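Local coordinates for 3-hydroxyacyl-thioester dehydratase X (Mycobacterium tuberculosis, PDB 3WEW), which catalyses the reversible dehydration of (3R)-3-hydroxyacyl-CoA thioesters to trans-2-enoyl-CoAs, with a preference for C8 to C12 acyl chains, at residues K218-P223 against Y248-A253; G227-E232 against R242-G247. All coordinates share one frame; numbering follows the deposited sequence.

Interaction 1. Residues K218-P223 against Y248-A253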
loop_
_atom_site.group_PDB
_atom_site.type_symbol
_atom_site.label_atom_id
_atom_site.label_comp_id
_atom_site.label_asym_id
_atom_site.label_seq_id
_atom_site.Cartn_x
_atom_site.Cartn_y
_atom_site.Cartn_z
ATOM N N LYS A 218 1.996 -11.517 8.447
ATOM C CA LYS A 218 3.120 -11.305 9.311
ATOM C C LYS A 218 3.925 -10.160 8.741
ATOM O O LYS A 218 4.161 -10.090 7.539
ATOM C CB LYS A 218 3.989 -12.566 9.453
ATOM C CG LYS A 218 3.196 -13.795 9.912
ATOM C CD LYS A 218 2.586 -13.647 11.312
ATOM C CE LYS A 218 3.591 -14.066 12.390
ATOM N NZ LYS A 218 3.064 -13.868 13.772
ATOM N N PRO A 219 4.369 -9.264 9.610
ATOM C CA PRO A 219 5.204 -8.206 9.102
ATOM C C PRO A 219 6.468 -8.760 8.494
ATOM O O PRO A 219 6.889 -9.845 8.852
ATOM C CB PRO A 219 5.515 -7.370 10.338
ATOM C CG PRO A 219 5.169 -8.190 11.520
ATOM C CD PRO A 219 4.185 -9.220 11.069
ATOM N N VAL A 220 7.038 -8.017 7.554
ATOM C CA VAL A 220 8.355 -8.312 6.974
ATOM C C VAL A 220 9.440 -7.617 7.832
ATOM O O VAL A 220 9.557 -6.416 7.795
ATOM C CB VAL A 220 8.431 -7.774 5.519
ATOM C CG1 VAL A 220 9.667 -8.281 4.812
ATOM C CG2 VAL A 220 7.224 -8.202 4.724
ATOM N N LEU A 221 10.182 -8.380 8.633
ATOM C CA LEU A 221 11.271 -7.861 9.507
ATOM C C LEU A 221 12.491 -7.659 8.674
ATOM O O LEU A 221 12.887 -8.545 7.913
ATOM C CB LEU A 221 11.665 -8.861 10.586
ATOM C CG LEU A 221 10.526 -9.452 11.408
ATOM C CD1 LEU A 221 11.041 -10.640 12.199
ATOM C CD2 LEU A 221 9.917 -8.416 12.335
ATOM N N LEU A 222 13.131 -6.523 8.839
ATOM C CA LEU A 222 14.198 -6.169 7.938
ATOM C C LEU A 222 15.583 -6.436 8.511
ATOM O O LEU A 222 15.775 -6.242 9.715
ATOM C CB LEU A 222 14.053 -4.702 7.603
ATOM C CG LEU A 222 12.715 -4.398 6.937
ATOM C CD1 LEU A 222 12.662 -2.914 6.682
ATOM C CD2 LEU A 222 12.470 -5.175 5.641
ATOM N N PRO A 223 16.561 -6.842 7.660
ATOM C CA PRO A 223 16.485 -7.120 6.226
ATOM C C PRO A 223 15.859 -8.482 5.994
ATOM O O PRO A 223 15.845 -9.294 6.892
ATOM C CB PRO A 223 17.951 -7.174 5.782
ATOM C CG PRO A 223 18.642 -7.758 6.973
ATOM C CD PRO A 223 17.874 -7.246 8.199
ATOM N N TYR A 248 6.260 -18.730 6.545
ATOM C CA TYR A 248 5.008 -18.069 6.909
ATOM C C TYR A 248 4.616 -16.953 5.905
ATOM O O TYR A 248 5.485 -16.409 5.201
ATOM C CB TYR A 248 4.949 -17.617 8.406
ATOM C CG TYR A 248 6.033 -16.686 9.008
ATOM C CD1 TYR A 248 6.348 -15.448 8.429
ATOM C CD2 TYR A 248 6.662 -17.004 10.237
ATOM C CE1 TYR A 248 7.290 -14.592 9.009
ATOM C CE2 TYR A 248 7.602 -16.147 10.819
ATOM C CZ TYR A 248 7.911 -14.942 10.198
ATOM O OH TYR A 248 8.834 -14.077 10.732
ATOM N N PRO A 249 3.305 -16.667 5.782
ATOM C CA PRO A 249 2.794 -15.701 4.813
ATOM C C PRO A 249 2.873 -14.289 5.324
ATOM O O PRO A 249 2.465 -14.033 6.455
ATOM C CB PRO A 249 1.310 -16.086 4.663
ATOM C CG PRO A 249 1.181 -17.414 5.331
ATOM C CD PRO A 249 2.191 -17.361 6.442
ATOM N N HIS A 250 3.392 -13.392 4.485
ATOM C CA HIS A 250 3.394 -11.932 4.737
ATOM C C HIS A 250 2.166 -11.278 4.153
ATOM O O HIS A 250 1.638 -10.290 4.693
ATOM C CB HIS A 250 4.608 -11.287 4.096
ATOM C CG HIS A 250 5.905 -11.677 4.735
ATOM N ND1 HIS A 250 6.146 -11.524 6.086
ATOM C CD2 HIS A 250 7.044 -12.182 4.201
ATOM C CE1 HIS A 250 7.377 -11.927 6.355
ATOM N NE2 HIS A 250 7.948 -12.315 5.225
ATOM N N LEU A 251 1.729 -11.814 3.024
ATOM C CA LEU A 251 0.460 -11.408 2.462
ATOM C C LEU A 251 -0.035 -12.374 1.417
ATOM O O LEU A 251 0.753 -13.155 0.864
ATOM C CB LEU A 251 0.571 -10.021 1.829
ATOM C CG LEU A 251 1.494 -9.847 0.628
ATOM C CD1 LEU A 251 0.888 -10.244 -0.713
ATOM C CD2 LEU A 251 1.855 -8.377 0.609
ATOM N N THR A 252 -1.330 -12.275 1.139
ATOM C CA THR A 252 -1.979 -13.005 0.032
ATOM C C THR A 252 -2.761 -11.974 -0.708
ATOM O O THR A 252 -3.240 -11.059 -0.118
ATOM C CB THR A 252 -2.973 -14.077 0.550
ATOM O OG1 THR A 252 -3.832 -13.466 1.502
ATOM C CG2 THR A 252 -2.236 -15.208 1.252
ATOM N N ALA A 253 -2.913 -12.115 -1.999
ATOM C CA ALA A 253 -3.641 -11.140 -2.765
ATOM C C ALA A 253 -4.214 -11.712 -4.046
ATOM O O ALA A 253 -3.779 -12.751 -4.537
ATOM C CB ALA A 253 -2.713 -9.991 -3.106
#
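His250 points the ND1 edge of its imidazole at the carbonyl oxygen of Lys218, while Val220 packs over one face of the same ring. The N-H of His250 ND1 reaches Lys218 O at 2.8 Å, with the oxygen close to the ring plane; seen from the carbonyl, however, the donor sits well above the plane, 51° out of it. Pro219 O also lies at this edge, 3.3 Å from His250 CE1. Val220 crosses the imidazole at about a right angle and sets CG2 over it in a CH-pi contact, 3.8 Å from the ring centroid. With CG1 anti to the backbone N (chi1 -170°), CG2 is the branch left beside that N and turned onto the ring.

A second crossing, again near a right angle, brings Lys218 over Tyr248: its CG lies above one face of the phenol ring, 4.3 Å from the centroid, although this ring is poorly ordered. Between the two crossings the backbone closes up, Lys218 N donating to Pro249 O at 3.2 Å on a lone pair. Here strand 249-257 breaks at a classic beta bulge, His250 and Leu251 both facing Leu241, and the loop after strand 210-216 fits against it. A backbone carbonyl oxygen can only accept, so ND1 must carry the proton; the imidazole thus ties this loop to the bulge through a polar edge and an apolar face.

Interaction 2. Residues G227-E232 against R242-G247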
loop_
_atom_site.group_PDB
_atom_site.type_symbol
_atom_site.label_atom_id
_atom_site.label_comp_id
_atom_site.label_asym_id
_atom_site.label_seq_id
_atom_site.Cartn_x
_atom_site.Cartn_y
_atom_site.Cartn_z
ATOM N N GLY A 227 9.843 -14.710 -0.774
ATOM C CA GLY A 227 9.518 -15.334 -2.060
ATOM C C GLY A 227 8.062 -15.122 -2.390
ATOM O O GLY A 227 7.202 -15.179 -1.517
ATOM N N LEU A 228 7.816 -14.852 -3.662
ATOM C CA LEU A 228 6.516 -14.553 -4.159
ATOM C C LEU A 228 6.030 -15.767 -4.912
ATOM O O LEU A 228 6.750 -16.292 -5.786
ATOM C CB LEU A 228 6.565 -13.339 -5.095
ATOM C CG LEU A 228 5.223 -13.049 -5.774
ATOM C CD1 LEU A 228 4.136 -12.756 -4.732
ATOM C CD2 LEU A 228 5.312 -11.931 -6.815
ATOM N N TYR A 229 4.810 -16.209 -4.596
ATOM C CA TYR A 229 4.200 -17.331 -5.336
ATOM C C TYR A 229 3.026 -16.828 -6.176
ATOM O O TYR A 229 2.218 -16.056 -5.714
ATOM C CB TYR A 229 3.847 -18.492 -4.365
ATOM C CG TYR A 229 5.113 -18.974 -3.707
ATOM C CD1 TYR A 229 5.827 -20.061 -4.234
ATOM C CD2 TYR A 229 5.672 -18.272 -2.630
ATOM C CE1 TYR A 229 7.030 -20.479 -3.674
ATOM C CE2 TYR A 229 6.869 -18.686 -2.044
ATOM C CZ TYR A 229 7.544 -19.785 -2.572
ATOM O OH TYR A 229 8.748 -20.178 -2.037
ATOM N N VAL A 230 2.989 -17.228 -7.439
ATOM C CA VAL A 230 2.026 -16.700 -8.369
ATOM C C VAL A 230 1.341 -17.826 -9.113
ATOM O O VAL A 230 1.989 -18.587 -9.833
ATOM C CB VAL A 230 2.665 -15.773 -9.421
ATOM C CG1 VAL A 230 1.594 -15.290 -10.410
ATOM C CG2 VAL A 230 3.370 -14.604 -8.759
ATOM N N ALA A 231 0.031 -17.905 -8.926
ATOM C CA ALA A 231 -0.804 -18.715 -9.770
ATOM C C ALA A 231 -1.704 -17.823 -10.633
ATOM O O ALA A 231 -2.098 -16.744 -10.228
ATOM C CB ALA A 231 -1.632 -19.688 -8.937
ATOM N N GLU A 232 -1.995 -18.330 -11.832
ATOM C CA GLU A 232 -2.913 -17.761 -12.814
ATOM C C GLU A 232 -4.372 -18.246 -12.582
ATOM O O GLU A 232 -4.919 -18.962 -13.420
ATOM C CB GLU A 232 -2.451 -18.208 -14.202
ATOM C CG GLU A 232 -2.653 -17.189 -15.310
ATOM C CD GLU A 232 -1.340 -16.565 -15.764
ATOM O OE1 GLU A 232 -0.976 -16.751 -16.952
ATOM O OE2 GLU A 232 -0.671 -15.916 -14.923
ATOM N N ARG A 242 5.879 -15.030 0.866
ATOM C CA ARG A 242 6.302 -15.740 2.068
ATOM C C ARG A 242 7.714 -15.408 2.547
ATOM O O ARG A 242 8.627 -15.112 1.772
ATOM C CB ARG A 242 6.226 -17.254 1.844
ATOM C CG ARG A 242 4.855 -17.770 1.435
ATOM C CD ARG A 242 4.781 -19.320 1.441
ATOM N NE ARG A 242 3.488 -19.775 1.968
ATOM C CZ ARG A 242 2.451 -20.147 1.226
ATOM N NH1 ARG A 242 2.533 -20.224 -0.117
ATOM N NH2 ARG A 242 1.312 -20.459 1.835
ATOM N N ASN A 243 7.897 -15.513 3.845
ATOM C CA ASN A 243 9.229 -15.607 4.409
ATOM C C ASN A 243 9.938 -16.924 3.962
ATOM O O ASN A 243 9.428 -18.036 4.163
ATOM C CB ASN A 243 9.102 -15.529 5.924
ATOM C CG ASN A 243 10.409 -15.761 6.639
ATOM O OD1 ASN A 243 11.488 -15.490 6.110
ATOM N ND2 ASN A 243 10.312 -16.244 7.869
ATOM N N MET A 244 11.111 -16.787 3.349
ATOM C CA MET A 244 11.786 -17.938 2.709
ATOM C C MET A 244 12.281 -19.038 3.651
ATOM O O MET A 244 12.197 -20.216 3.314
ATOM C CB MET A 244 12.941 -17.474 1.815
ATOM C CG MET A 244 12.475 -16.994 0.450
ATOM S SD MET A 244 11.195 -18.061 -0.220
ATOM C CE MET A 244 12.164 -19.317 -1.034
ATOM N N ALA A 245 12.789 -18.651 4.813
ATOM C CA ALA A 245 13.127 -19.598 5.879
ATOM C C ALA A 245 12.114 -19.483 7.018
ATOM O O ALA A 245 12.146 -18.522 7.790
ATOM C CB ALA A 245 14.528 -19.303 6.400
ATOM N N LYS A 246 11.229 -20.466 7.136
ATOM C CA LYS A 246 10.084 -20.412 8.061
ATOM C C LYS A 246 8.820 -20.527 7.230
ATOM O O LYS A 246 7.868 -21.144 7.684
ATOM C CB LYS A 246 10.046 -19.135 8.925
ATOM N N GLY A 247 8.795 -19.931 6.024
ATOM C CA GLY A 247 7.669 -20.137 5.082
ATOM C C GLY A 247 6.322 -19.491 5.446
ATOM O O GLY A 247 5.339 -19.656 4.711
#
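Gly227 and Arg242 form an antiparallel hydrogen-bonded pair, their CA atoms 5.2 Å apart. Gly227 N donates to Arg242 O at 2.8 Å, and in return Arg242 N reaches Gly227 O at 2.7 Å, the second bond being the straighter of the two at 173°.

Van der Waals packing builds on this pair. Tyr229 and Arg242 cross at about a right angle, and it is the aliphatic part of the arginine that does the touching: Arg242 CD comes obliquely to the ring, 4.1 Å from Tyr229 CE2, with CG at a similar distance from the same carbon. The guanidinium lies farther off, its plane 62° from that of the phenol, so any cation-pi attraction is weak at most. Met244 belongs to the turn beyond the strand, yet its chain bends at chi2 and chi3 and folds back over the glycine, leaving Met244 SD 3.7 Å from Gly227 CA. The methyl CE of Met244 goes on to meet Tyr229 OH at 3.7 Å.

All of this sits on the beta hairpin of strands 224-231 and 236-243, part of the antiparallel hotdog sheet of this MaoC-like dehydratase, at the end where the second strand runs out into the 244-247 turn. On the other side of strand 224-231 comes strand 150-154, which ends the sheet on this side within the chain.

The polar ends find partners away from the pairing. Tyr229 OH is hydrogen-bonded to Pro146 O, which secures the far end of the ring. Arg242, bent at chi3 (141°), turns NE toward the turn that follows it and makes a weak bond to Gly247 O, lying at the edge of the guanidinium in its plane.

The two contacts lie about 9 Å apart between centres, on the same side of the chain's centre. Along the chain interaction 2 is nested within interaction 1: the 218-223 loop leads into strand 224-231, the hairpin returns through strand 236-243, and the 244-247 turn hands over to strand 249-257. Strands 236-243 and 249-257 are also neighbours in the antiparallel sheet, and the contacts meet where these pair: Tyr248 O and Asn243 N, 2.9 Å apart, probably share a hydrogen bond, and the His250 ring packs beside Asn243. Interaction 2 thus pairs the hairpin's strands at the end away from its own turn, and interaction 1 joins the loop before the hairpin to the strand after it.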